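Local coordinates for endoglucanase EG-II (Hypocrea jecorina, PDB 3QR3), which hydrolyses internal beta-1,4-glucosidic bonds of cellulose as an endoglucanase whose catalytic domain is a family 5 glycoside hydrolase TIM barrel, at residues A[147-152]-A[184-189]; A[59-64]-A[103-108]. All coordinates share one frame; numbering follows the deposited sequence.

Contact 1: A[147-152]-A[184-189]. With SO4 (sulfate ion), chain D; SO4 (sulfate ion), chain C.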
loop_
_atom_site.group_PDB
_atom_site.type_symbol
_atom_site.label_atom_id
_atom_site.label_comp_id
_atom_site.label_asym_id
_atom_site.label_seq_id
_atom_site.Cartn_x
_atom_site.Cartn_y
_atom_site.Cartn_z
ATOM N N MET A 147 1.024 7.122 -3.855
ATOM C CA MET A 147 0.813 7.919 -2.657
ATOM C C MET A 147 -0.189 7.279 -1.710
ATOM O O MET A 147 -1.242 6.816 -2.123
ATOM C CB MET A 147 0.356 9.338 -3.017
ATOM C CG MET A 147 0.158 10.253 -1.805
ATOM S SD MET A 147 1.643 10.419 -0.791
ATOM C CE MET A 147 2.812 10.938 -2.038
ATOM N N ASN A 148 0.154 7.272 -0.428
ATOM C CA ASN A 148 -0.736 6.760 0.592
ATOM C C ASN A 148 -1.734 7.835 1.038
ATOM O O ASN A 148 -1.342 8.933 1.441
ATOM C CB ASN A 148 0.085 6.279 1.796
ATOM C CG ASN A 148 -0.780 5.695 2.889
ATOM O OD1 ASN A 148 -1.304 4.597 2.749
ATOM N ND2 ASN A 148 -0.922 6.424 3.993
ATOM N N GLU A 149 -3.017 7.519 0.928
ATOM C CA GLU A 149 -4.101 8.297 1.545
ATOM C C GLU A 149 -4.104 9.818 1.344
ATOM O O GLU A 149 -4.084 10.577 2.324
ATOM C CB GLU A 149 -4.228 7.937 3.033
ATOM C CG GLU A 149 -4.642 6.485 3.209
ATOM C CD GLU A 149 -5.116 6.141 4.601
ATOM O OE1 GLU A 149 -5.023 7.005 5.489
ATOM O OE2 GLU A 149 -5.596 4.997 4.791
ATOM N N PRO A 150 -4.159 10.269 0.073
ATOM C CA PRO A 150 -4.474 11.680 -0.136
ATOM C C PRO A 150 -5.776 11.999 0.570
ATOM O O PRO A 150 -6.676 11.149 0.611
ATOM C CB PRO A 150 -4.683 11.775 -1.658
ATOM C CG PRO A 150 -3.854 10.646 -2.220
ATOM C CD PRO A 150 -4.043 9.534 -1.200
ATOM N N HIS A 151 -5.872 13.204 1.120
ATOM C CA HIS A 151 -7.097 13.650 1.766
ATOM C C HIS A 151 -7.182 15.169 1.735
ATOM O O HIS A 151 -6.164 15.858 1.792
ATOM C CB HIS A 151 -7.165 13.154 3.210
ATOM C CG HIS A 151 -6.076 13.697 4.091
ATOM N ND1 HIS A 151 -6.216 14.861 4.815
ATOM C CD2 HIS A 151 -4.832 13.232 4.362
ATOM C CE1 HIS A 151 -5.106 15.090 5.499
ATOM N NE2 HIS A 151 -4.253 14.113 5.249
ATOM N N ASP A 152 -8.404 15.680 1.660
ATOM C CA ASP A 152 -8.629 17.112 1.651
ATOM C C ASP A 152 -7.743 17.804 0.617
ATOM O O ASP A 152 -7.162 18.844 0.893
ATOM C CB ASP A 152 -8.373 17.679 3.049
ATOM C CG ASP A 152 -9.135 16.918 4.129
ATOM O OD1 ASP A 152 -10.378 17.011 4.149
ATOM O OD2 ASP A 152 -8.492 16.225 4.952
ATOM N N ASN A 184 -9.042 10.579 -3.279
ATOM C CA ASN A 184 -9.259 11.431 -2.106
ATOM C C ASN A 184 -9.879 10.671 -0.932
ATOM O O ASN A 184 -10.045 9.453 -0.982
ATOM C CB ASN A 184 -10.183 12.589 -2.500
ATOM C CG ASN A 184 -9.694 13.942 -2.014
ATOM O OD1 ASN A 184 -8.734 14.053 -1.236
ATOM N ND2 ASN A 184 -10.359 14.990 -2.479
ATOM N N ASP A 185 -10.232 11.398 0.122
ATOM C CA ASP A 185 -10.877 10.801 1.289
ATOM C C ASP A 185 -10.099 9.611 1.859
ATOM O O ASP A 185 -10.674 8.570 2.159
ATOM C CB ASP A 185 -12.309 10.381 0.955
ATOM C CG ASP A 185 -13.274 11.555 0.950
ATOM O OD1 ASP A 185 -13.573 12.093 2.040
ATOM O OD2 ASP A 185 -13.737 11.935 -0.145
ATOM N N TRP A 186 -8.792 9.783 2.009
ATOM C CA TRP A 186 -7.935 8.759 2.587
ATOM C C TRP A 186 -8.036 7.462 1.785
ATOM O O TRP A 186 -7.941 6.365 2.339
ATOM C CB TRP A 186 -8.313 8.517 4.049
ATOM C CG TRP A 186 -8.479 9.770 4.844
ATOM C CD1 TRP A 186 -9.611 10.531 4.953
ATOM C CD2 TRP A 186 -7.491 10.402 5.676
ATOM N NE1 TRP A 186 -9.381 11.603 5.790
ATOM C CE2 TRP A 186 -8.091 11.547 6.245
ATOM C CE3 TRP A 186 -6.159 10.110 5.995
ATOM C CZ2 TRP A 186 -7.402 12.405 7.109
ATOM C CZ3 TRP A 186 -5.473 10.968 6.850
ATOM C CH2 TRP A 186 -6.099 12.095 7.403
ATOM N N GLN A 187 -8.231 7.592 0.477
ATOM C CA GLN A 187 -8.367 6.424 -0.392
ATOM C C GLN A 187 -9.565 5.530 -0.076
ATOM O O GLN A 187 -9.623 4.392 -0.535
ATOM C CB GLN A 187 -7.100 5.576 -0.337
ATOM C CG GLN A 187 -5.945 6.136 -1.152
ATOM C CD GLN A 187 -4.765 5.185 -1.164
ATOM O OE1 GLN A 187 -3.855 5.310 -0.351
ATOM N NE2 GLN A 187 -4.798 4.199 -2.059
ATOM N N SER A 188 -10.528 6.026 0.684
ATOM C CA SER A 188 -11.659 5.178 1.054
ATOM C C SER A 188 -12.408 4.601 -0.139
ATOM O O SER A 188 -12.822 5.326 -1.054
ATOM C CB SER A 188 -12.645 5.914 1.957
ATOM O OG SER A 188 -13.787 5.095 2.157
ATOM N N ALA A 189 -12.580 3.284 -0.123
ATOM C CA ALA A 189 -13.337 2.598 -1.155
ATOM C C ALA A 189 -14.787 3.083 -1.162
ATOM O O ALA A 189 -15.452 3.061 -2.191
ATOM C CB ALA A 189 -13.268 1.065 -0.941
HETATM S S SO4 D . -12.034 13.481 7.355
HETATM O O1 SO4 D . -10.668 13.993 7.401
HETATM O O2 SO4 D . -12.970 14.575 7.599
HETATM O O3 SO4 D . -12.293 12.920 6.035
HETATM O O4 SO4 D . -12.211 12.452 8.373
HETATM S S SO4 C . -16.918 6.124 3.417
HETATM O O1 SO4 C . -15.578 6.456 2.964
HETATM O O2 SO4 C . -17.909 6.838 2.612
HETATM O O3 SO4 C . -17.131 4.684 3.271
HETATM O O4 SO4 C . -17.043 6.507 4.820
HETATM O O HOH W 1 -8.412 5.124 4.947
HETATM O O HOH W 2 -10.688 14.136 1.389
#
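The loops that follow strands 142-145 and 179-182 of the TIM barrel meet here, and His151 lies flat on Trp186 in an offset stack. The imidazole and the six-membered ring are nearly parallel, 4° between planes, with centroids 3.7 Å apart. CB of His151 adds a CH-pi contact over the five-membered ring, 3.6 Å from its centroid, so His151 lies over both rings of the indole. The imidazole is fixed in rotation from both ends: ND1 donates to OD2 of Asp152 on its anti side, and NE2 is bonded to Thr19 O. At the indole edge NE1 donates to O1 of a sulfate, probably from the crystallisation liquor, and more weakly to its O3. OE1 of Glu149 comes up to the indole rim at CE3, while OE2 is bonded to His219. A glycine in place of Trp186 would probably leave the imidazole without its stacking partner and open a gap beside Glu149. The backbones are tied by Trp186 N donating to Pro150 O, 2.9 Å. Gln187, its chain extended beyond CG, reaches across so that OE1 accepts from Glu149 N at 2.7 Å, almost straight at 172°.

Contact 2: A[59-64]-A[103-108]; sequences IFRLPV and DIHNYA
Arg61 and Asp103 form a buried salt bridge in which the carboxylate lies over one face of the guanidinium, the planes 15° apart. NH2 of Arg61 is 3.2 Å from OD1 of Asp103, but that oxygen sits well out of the guanidinium plane and no N-H points at it; the pull is of charge alone. The N-H groups serve others: NH1 meets Asn9 and Glu260, and NH2 meets Asn148. CG of Arg61 is anti to the backbone N (chi1 -176°), and the chain runs on extended to NE, which lays the guanidinium flat against the carboxylate of Asp103. The other carboxylate oxygen, OD2, accepts a hydrogen bond from His105 ND1 on its syn lone pair, 2.7 Å, and also touches Pro63 CB at 3.2 Å. Parallel-strand bonds bind the backbones: Val64 N to Asp103 O at 2.8 Å, His105 N to Val64 O at 2.9 Å, and a weak one from Asp103 N to Leu62 O. On the face away from Pro63 and Asp103, Val64 and Ile104 pack on Leu69 of helix 66-69, and Val64 also on Tyr86. Strands 59-64 and 99-104 are barrel neighbours in a beta-alpha-beta unit through helix 80-95, with strand 5-11 flanking 59-64 on its other side.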
loop_
_atom_site.group_PDB
_atom_site.type_symbol
_atom_site.label_atom_id
_atom_site.label_comp_id
_atom_site.label_asym_id
_atom_site.label_seq_id
_atom_site.Cartn_x
_atom_site.Cartn_y
_atom_site.Cartn_z
ATOM N N ILE A 59 1.738 -10.987 -2.352
ATOM C CA ILE A 59 2.069 -9.571 -2.447
ATOM C C ILE A 59 2.395 -8.983 -1.073
ATOM O O ILE A 59 1.850 -9.410 -0.059
ATOM C CB ILE A 59 0.926 -8.787 -3.127
ATOM C CG1 ILE A 59 1.390 -7.384 -3.541
ATOM C CG2 ILE A 59 -0.307 -8.740 -2.219
ATOM C CD1 ILE A 59 0.567 -6.768 -4.655
ATOM N N PHE A 60 3.319 -8.030 -1.044
ATOM C CA PHE A 60 3.574 -7.246 0.167
ATOM C C PHE A 60 3.659 -5.780 -0.185
ATOM O O PHE A 60 4.080 -5.418 -1.278
ATOM C CB PHE A 60 4.844 -7.722 0.878
ATOM C CG PHE A 60 4.772 -9.165 1.262
ATOM C CD1 PHE A 60 4.007 -9.559 2.339
ATOM C CD2 PHE A 60 5.405 -10.127 0.500
ATOM C CE1 PHE A 60 3.889 -10.900 2.682
ATOM C CE2 PHE A 60 5.306 -11.468 0.837
ATOM C CZ PHE A 60 4.542 -11.853 1.930
ATOM N N ARG A 61 3.226 -4.941 0.742
ATOM C CA ARG A 61 3.301 -3.507 0.570
ATOM C C ARG A 61 4.323 -2.996 1.569
ATOM O O ARG A 61 4.308 -3.394 2.742
ATOM C CB ARG A 61 1.934 -2.895 0.843
ATOM C CG ARG A 61 1.827 -1.398 0.612
ATOM C CD ARG A 61 0.361 -1.062 0.440
ATOM N NE ARG A 61 0.043 0.355 0.267
ATOM C CZ ARG A 61 -0.243 1.187 1.261
ATOM N NH1 ARG A 61 -0.182 0.777 2.530
ATOM N NH2 ARG A 61 -0.564 2.442 0.984
ATOM N N LEU A 62 5.215 -2.125 1.102
ATOM C CA LEU A 62 6.347 -1.674 1.912
ATOM C C LEU A 62 6.314 -0.161 2.076
ATOM O O LEU A 62 6.941 0.578 1.298
ATOM C CB LEU A 62 7.664 -2.105 1.263
ATOM C CG LEU A 62 7.805 -3.576 0.838
ATOM C CD1 LEU A 62 9.198 -3.840 0.258
ATOM C CD2 LEU A 62 7.542 -4.519 2.002
ATOM N N PRO A 63 5.573 0.310 3.086
ATOM C CA PRO A 63 5.405 1.741 3.340
ATOM C C PRO A 63 6.722 2.387 3.691
ATOM O O PRO A 63 7.484 1.820 4.474
ATOM C CB PRO A 63 4.490 1.775 4.569
ATOM C CG PRO A 63 3.830 0.473 4.599
ATOM C CD PRO A 63 4.822 -0.506 4.049
ATOM N N VAL A 64 6.982 3.564 3.127
ATOM C CA VAL A 64 8.191 4.304 3.472
ATOM C C VAL A 64 7.948 5.797 3.324
ATOM O O VAL A 64 7.183 6.237 2.454
ATOM C CB VAL A 64 9.400 3.867 2.621
ATOM C CG1 VAL A 64 9.081 4.006 1.146
ATOM C CG2 VAL A 64 10.647 4.700 2.999
ATOM N N ASP A 103 5.374 1.972 -1.365
ATOM C CA ASP A 103 4.310 2.890 -0.944
ATOM C C ASP A 103 4.895 4.122 -0.278
ATOM O O ASP A 103 5.511 4.024 0.785
ATOM C CB ASP A 103 3.336 2.186 0.014
ATOM C CG ASP A 103 2.641 3.150 0.972
ATOM O OD1 ASP A 103 2.110 4.181 0.510
ATOM O OD2 ASP A 103 2.610 2.867 2.195
ATOM N N ILE A 104 4.715 5.278 -0.911
ATOM C CA ILE A 104 5.166 6.541 -0.331
ATOM C C ILE A 104 4.104 7.005 0.663
ATOM O O ILE A 104 3.012 7.383 0.271
ATOM C CB ILE A 104 5.412 7.599 -1.424
ATOM C CG1 ILE A 104 6.438 7.080 -2.434
ATOM C CG2 ILE A 104 5.936 8.895 -0.814
ATOM C CD1 ILE A 104 7.807 6.793 -1.819
ATOM N N HIS A 105 4.420 6.948 1.955
ATOM C CA HIS A 105 3.393 7.061 2.989
ATOM C C HIS A 105 3.213 8.530 3.414
ATOM O O HIS A 105 3.470 8.883 4.563
ATOM C CB HIS A 105 3.790 6.184 4.188
ATOM C CG HIS A 105 2.635 5.519 4.870
ATOM N ND1 HIS A 105 1.915 4.491 4.290
ATOM C CD2 HIS A 105 2.077 5.733 6.084
ATOM C CE1 HIS A 105 0.961 4.104 5.122
ATOM N NE2 HIS A 105 1.041 4.839 6.219
ATOM N N ASN A 106 2.768 9.385 2.493
ATOM C CA ASN A 106 2.818 10.828 2.752
ATOM C C ASN A 106 1.536 11.663 2.670
ATOM O O ASN A 106 1.592 12.882 2.800
ATOM C CB ASN A 106 3.901 11.481 1.906
ATOM C CG ASN A 106 5.255 11.426 2.561
ATOM O OD1 ASN A 106 5.726 12.417 3.112
ATOM N ND2 ASN A 106 5.893 10.263 2.508
ATOM N N TYR A 107 0.399 11.018 2.449
ATOM C CA TYR A 107 -0.890 11.698 2.482
ATOM C C TYR A 107 -0.939 12.889 1.519
ATOM O O TYR A 107 -1.607 13.887 1.791
ATOM C CB TYR A 107 -1.205 12.134 3.916
ATOM C CG TYR A 107 -1.110 10.990 4.900
ATOM C CD1 TYR A 107 0.097 10.671 5.506
ATOM C CD2 TYR A 107 -2.219 10.212 5.202
ATOM C CE1 TYR A 107 0.198 9.619 6.396
ATOM C CE2 TYR A 107 -2.128 9.145 6.103
ATOM C CZ TYR A 107 -0.914 8.864 6.691
ATOM O OH TYR A 107 -0.800 7.820 7.576
ATOM N N ALA A 108 -0.220 12.761 0.405
ATOM C CA ALA A 108 -0.175 13.773 -0.659
ATOM C C ALA A 108 0.480 15.060 -0.182
ATOM O O ALA A 108 0.264 16.127 -0.750
ATOM C CB ALA A 108 -1.578 14.054 -1.226
#

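Overall arrangement
Contacts 1 and 2 lie 12 Å apart, centre to centre, and meet directly through Asn148. Its OD1 is 2.9 Å from Arg61 NH2 and its backbone N is 2.9 Å from Ile104 O, both probable hydrogen bonds, while its ND2 packs against His105 CE1. Contact 2 joins neighbouring barrel strands near the chain centre, about 5 Å from it; contact 1 lies about 12 Å out, in the loops beyond two further strands. Arg61 also forms a salt bridge with Glu260, and Asn148 and Glu149 touch that same residue. In family 5 enzymes the Asn-Glu pair after the fourth strand carries the acid/base, consistent with Glu149 serving that role and Glu260 being the probable nucleophile.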